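Local coordinates for ABC transporter, substrate binding protein (PDB 3C9H), which probably captures a solute in the periplasm for import by an ABC transporter, as a magnesium-binding member of the bacterial extracellular solute-binding protein family, at residues 325-328 against 329-332. Residues are numbered along the deposited sequence; the frame is centred on the assembly and turned at random.
Sequences PVPV and SPGL
V328 and G331 close a type I beta turn, with S329 and P330 at its two corners. The G331 N-H reaches back to V328 O over 2.9 Å. The bond is bent, 137° at the hydrogen, and the nitrogen stands 42° out of the V328 carbonyl plane, so it approaches from above that plane rather than along a lone pair. The P330 ring restricts phi near -74°, compatible with the second corner, and its nitrogen has no hydrogen to give. P327 CB lies 4.1 Å from P330 CD, a loose apolar contact between the two rings. One water sits between P327 O, at 2.8 Å, and G331 O, at 2.6 Å; it can donate to either, but has more acceptors around it than protons, so the two bonds need not be made together. G331 ends the turn at a positive phi, where a side chain would be jammed against the carbonyl O of P330. The isopropyl group of V328 packs on V100 of helix 96-104 and I264 of strand 258-268. A backbone hydrogen bond to W122 further anchors V328, while S329 is exposed. The turn lies in the loop between strand 323-325 and helix 338-353, remote from the magnesium site. Its shape is consistent with one bent backbone bond, proline rigidity and a glycine at the close, with V328 as the apolar anchor.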
loop_
_atom_site.group_PDB
_atom_site.type_symbol
_atom_site.label_atom_id
_atom_site.label_comp_id
_atom_site.label_asym_id
_atom_site.label_seq_id
_atom_site.Cartn_x
_atom_site.Cartn_y
_atom_site.Cartn_z
ATOM N N PRO A 325 -3.710 6.515 10.839
ATOM C CA PRO A 325 -3.049 6.917 9.586
ATOM C C PRO A 325 -1.675 7.502 9.814
ATOM O O PRO A 325 -1.321 7.823 10.946
ATOM C CB PRO A 325 -3.981 7.973 8.990
ATOM C CG PRO A 325 -4.793 8.493 10.156
ATOM C CD PRO A 325 -4.764 7.464 11.249
ATOM N N VAL A 326 -0.925 7.643 8.717
ATOM C CA VAL A 326 0.453 8.134 8.732
ATOM C C VAL A 326 0.504 9.485 7.966
ATOM O O VAL A 326 0.108 9.556 6.796
ATOM C CB VAL A 326 1.408 7.102 8.059
ATOM C CG1 VAL A 326 2.849 7.452 8.322
ATOM C CG2 VAL A 326 1.094 5.649 8.536
ATOM N N PRO A 327 0.962 10.564 8.631
ATOM C CA PRO A 327 1.079 11.878 7.972
ATOM C C PRO A 327 2.366 12.010 7.134
ATOM O O PRO A 327 3.388 11.394 7.469
ATOM C CB PRO A 327 1.092 12.857 9.145
ATOM C CG PRO A 327 1.713 12.067 10.294
ATOM C CD PRO A 327 1.388 10.605 10.047
ATOM N N VAL A 328 2.308 12.805 6.064
ATOM C CA VAL A 328 3.444 12.997 5.130
ATOM C C VAL A 328 4.192 14.327 5.369
ATOM O O VAL A 328 5.417 14.417 5.203
ATOM C CB VAL A 328 2.947 13.014 3.664
ATOM C CG1 VAL A 328 4.105 12.923 2.697
ATOM C CG2 VAL A 328 1.949 11.885 3.408
ATOM N N SER A 329 3.426 15.355 5.746
ATOM C CA SER A 329 3.892 16.745 5.814
ATOM C C SER A 329 5.064 17.032 6.774
ATOM O O SER A 329 5.822 17.988 6.534
ATOM C CB SER A 329 2.709 17.662 6.151
ATOM O OG SER A 329 2.044 17.239 7.339
ATOM N N PRO A 330 5.216 16.243 7.865
ATOM C CA PRO A 330 6.407 16.464 8.705
ATOM C C PRO A 330 7.682 15.940 8.040
ATOM O O PRO A 330 8.780 16.353 8.404
ATOM C CB PRO A 330 6.104 15.670 9.997
ATOM C CG PRO A 330 4.663 15.228 9.889
ATOM C CD PRO A 330 4.373 15.165 8.413
ATOM N N GLY A 331 7.536 15.029 7.084
ATOM C CA GLY A 331 8.681 14.550 6.333
ATOM C C GLY A 331 9.321 13.361 7.013
ATOM O O GLY A 331 8.654 12.569 7.697
ATOM N N LEU A 332 10.628 13.246 6.825
ATOM C CA LEU A 332 11.320 11.974 7.046
ATOM C C LEU A 332 11.370 11.591 8.536
ATOM O O LEU A 332 11.426 10.402 8.882
ATOM C CB LEU A 332 12.719 12.030 6.397
ATOM C CG LEU A 332 13.370 10.738 5.880
ATOM C CD1 LEU A 332 12.355 9.741 5.291
ATOM C CD2 LEU A 332 14.458 11.113 4.884
HETATM O O HOH W 1 6.099 12.193 7.290
#